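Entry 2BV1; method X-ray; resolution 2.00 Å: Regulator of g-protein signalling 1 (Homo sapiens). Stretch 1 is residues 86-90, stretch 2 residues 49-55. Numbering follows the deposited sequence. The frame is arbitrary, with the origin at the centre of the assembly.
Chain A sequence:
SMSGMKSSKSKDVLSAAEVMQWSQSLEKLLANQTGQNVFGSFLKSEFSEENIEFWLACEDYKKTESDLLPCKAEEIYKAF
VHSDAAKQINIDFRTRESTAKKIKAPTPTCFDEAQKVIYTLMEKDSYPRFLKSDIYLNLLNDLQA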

# COMPACT_ATOMS: atom_id res chain seq x y z
N ALA A 86 -11.58 -1.46 10.92
CA ALA A 86 -11.82 -0.03 10.72
C ALA A 86 -11.45 0.32 9.29
O ALA A 86 -12.10 1.13 8.62
CB ALA A 86 -10.97 0.79 11.68
N LYS A 87 -10.41 -0.37 8.82
CA LYS A 87 -9.73 -0.07 7.58
C LYS A 87 -10.04 -1.05 6.43
O LYS A 87 -9.19 -1.24 5.59
CB LYS A 87 -8.22 -0.06 7.87
CG LYS A 87 -7.71 1.23 8.58
N GLN A 88 -11.25 -1.63 6.34
CA GLN A 88 -11.41 -2.88 5.55
C GLN A 88 -11.08 -2.74 4.07
O GLN A 88 -11.74 -1.99 3.33
CB GLN A 88 -12.77 -3.58 5.71
CG GLN A 88 -12.65 -5.06 5.28
CD GLN A 88 -13.96 -5.80 5.08
OE1 GLN A 88 -14.04 -7.02 5.29
NE2 GLN A 88 -14.99 -5.08 4.65
N ILE A 89 -10.07 -3.48 3.65
CA ILE A 89 -9.57 -3.39 2.30
C ILE A 89 -10.56 -4.08 1.35
O ILE A 89 -11.27 -5.02 1.74
CB ILE A 89 -8.14 -3.99 2.16
CG1 ILE A 89 -8.13 -5.49 2.52
CG2 ILE A 89 -7.14 -3.20 2.98
CD1 ILE A 89 -6.82 -6.18 2.28
N ASN A 90 -10.60 -3.57 0.11
CA ASN A 90 -11.54 -4.02 -0.91
C ASN A 90 -10.96 -5.17 -1.72
O ASN A 90 -10.63 -5.02 -2.90
CB ASN A 90 -11.85 -2.90 -1.90
CG ASN A 90 -12.86 -1.92 -1.42
OD1 ASN A 90 -13.97 -2.28 -1.01
ND2 ASN A 90 -12.51 -0.64 -1.55
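Stretch 2 49-55: EENIEFW

No direct hydrogen bond joins the two stretches among the atoms modelled; their polar contact runs through two waters. Water 1 makes three hydrogen bonds. It accepts from Asn 90 N at 2.8 Å, donates to Asn 51 OD1 at 2.6 Å, and donates to Glu 50 OE2 at 3.2 Å. One backbone amide of stretch 1 is thus tied to two side chains of stretch 2. Water 2 accepts from Asn 90 ND2 at 2.5 Å and from Asn 51 ND2 at 3.2 Å. The side chain of Asn 51 therefore meets one water through its oxygen and the other through its nitrogen.

Glu 50 to Trp 55 are helical, and the helix continues later in the chain. Its backbone bonds are regular: Glu 53 N to Glu 49 O at 3.1 Å, Phe 54 N to Glu 50 O at 2.9 Å, and Trp 55 N to Asn 51 O at 3.0 Å. A weak bond also runs from Ile 52 N to Glu 49 O, 3.2 Å. Stretch 1 has no regular helix or strand. Ile 89 has an extended backbone, with phi/psi of -74/150. With a helix on one side only, no crossing angle is defined.

The backbones come nearest at Lys 87 and Glu 50, whose CA atoms are 5.4 Å apart. Here the packing is tight. Lys 87 O lies 3.1 Å from Glu 50 CB, and the two CB atoms, Lys 87 CB and Glu 50 CB, are 3.8 Å apart. Glu 50 points toward stretch 1, which brings the base of its side chain against this backbone. The Lys 87 side chain is modelled only to CG, so the position of its amino group is unknown.

Stretch 1 passes across the helix more than along it. Lys 87 meets Glu 50, Ile 89 meets Glu 50, Asn 51 and Phe 54, and Asn 90 reaches Glu 50 and Asn 51 through water. Ile 89 leaves the backbone sideways, but its end comes nearer to the helix. Its CG2 lies 3.9 Å from Glu 50 O and 4.0 Å from Glu 50 CG. The same Ile 89 CG2 is 4.3 Å from Asn 51 OD1. Ile 89 CG2 also lies 3.8 Å from Phe 54 CB, and Ile 89 CD1 is 3.7 Å from Phe 54 CE2. That CD1 methyl sits over one face of the ring, 3.6 Å from Ile 89 CD1 to the Phe 54 centroid and 9° off the normal. This is a CH-pi contact with the methyl almost directly above the ring centre. Phe 54 also points toward stretch 1, and both residues of this apolar pair are buried.

Gln 88 points away and adds little; its O is 4.3 Å from Glu 50 CG. Ala 86 is out of reach, as are Ile 52 and Trp 55. The two stretches bury 305 Å² in all, both sides summed.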

# COMPACT_ATOMS: atom_id res chain seq x y z
N GLU A 49 -6.60 5.33 2.18
CA GLU A 49 -5.25 5.09 2.66
C GLU A 49 -5.06 3.70 3.24
O GLU A 49 -3.93 3.27 3.32
CB GLU A 49 -4.79 6.18 3.67
CG GLU A 49 -5.25 6.01 5.12
CD GLU A 49 -6.72 6.33 5.36
OE1 GLU A 49 -7.44 6.88 4.48
OE2 GLU A 49 -7.16 6.01 6.46
N GLU A 50 -6.14 2.98 3.57
CA GLU A 50 -6.06 1.58 4.00
C GLU A 50 -5.31 0.75 2.98
O GLU A 50 -4.67 -0.24 3.33
CB GLU A 50 -7.44 0.94 4.30
CG GLU A 50 -8.34 0.58 3.09
CD GLU A 50 -9.11 1.78 2.53
OE1 GLU A 50 -8.83 2.94 2.96
OE2 GLU A 50 -10.00 1.57 1.66
N ASN A 51 -5.35 1.17 1.72
CA ASN A 51 -4.69 0.41 0.65
C ASN A 51 -3.18 0.43 0.77
O ASN A 51 -2.53 -0.61 0.66
CB ASN A 51 -5.16 0.87 -0.76
CG ASN A 51 -6.51 0.34 -1.10
OD1 ASN A 51 -6.96 -0.66 -0.53
ND2 ASN A 51 -7.23 1.05 -1.96
N ILE A 52 -2.61 1.63 0.94
CA ILE A 52 -1.15 1.74 0.99
C ILE A 52 -0.64 1.26 2.35
O ILE A 52 0.42 0.66 2.46
CB ILE A 52 -0.64 3.17 0.67
CG1 ILE A 52 0.89 3.13 0.42
CG2 ILE A 52 -0.96 4.16 1.79
CD1 ILE A 52 1.51 4.50 0.17
N GLU A 53 -1.41 1.51 3.38
CA GLU A 53 -1.06 1.05 4.70
C GLU A 53 -1.05 -0.45 4.80
O GLU A 53 -0.10 -1.04 5.34
CB GLU A 53 -2.02 1.65 5.69
CG GLU A 53 -1.75 3.09 5.86
CD GLU A 53 -2.56 3.68 6.96
OE1 GLU A 53 -3.55 3.03 7.42
OE2 GLU A 53 -2.22 4.81 7.36
N PHE A 54 -2.06 -1.09 4.21
CA PHE A 54 -2.05 -2.54 4.08
C PHE A 54 -0.86 -3.01 3.32
O PHE A 54 -0.16 -3.93 3.77
CB PHE A 54 -3.35 -3.08 3.40
CG PHE A 54 -3.34 -4.54 3.21
CD1 PHE A 54 -3.36 -5.40 4.31
CD2 PHE A 54 -3.22 -5.10 1.92
CE1 PHE A 54 -3.32 -6.81 4.13
CE2 PHE A 54 -3.20 -6.47 1.74
CZ PHE A 54 -3.23 -7.36 2.84
N TRP A 55 -0.60 -2.39 2.17
CA TRP A 55 0.52 -2.78 1.33
C TRP A 55 1.87 -2.69 2.09
O TRP A 55 2.65 -3.61 2.09
CB TRP A 55 0.54 -1.94 0.04
CG TRP A 55 1.53 -2.42 -0.93
CD1 TRP A 55 1.34 -3.37 -1.88
CD2 TRP A 55 2.90 -1.99 -1.06
NE1 TRP A 55 2.49 -3.56 -2.59
CE2 TRP A 55 3.46 -2.74 -2.11
CE3 TRP A 55 3.69 -1.05 -0.39
CZ2 TRP A 55 4.78 -2.59 -2.50
CZ3 TRP A 55 5.00 -0.89 -0.80
CH2 TRP A 55 5.52 -1.65 -1.85
O HOH W 1 -9.48 -0.98 -0.12
O HOH W 2 -10.34 0.35 -2.39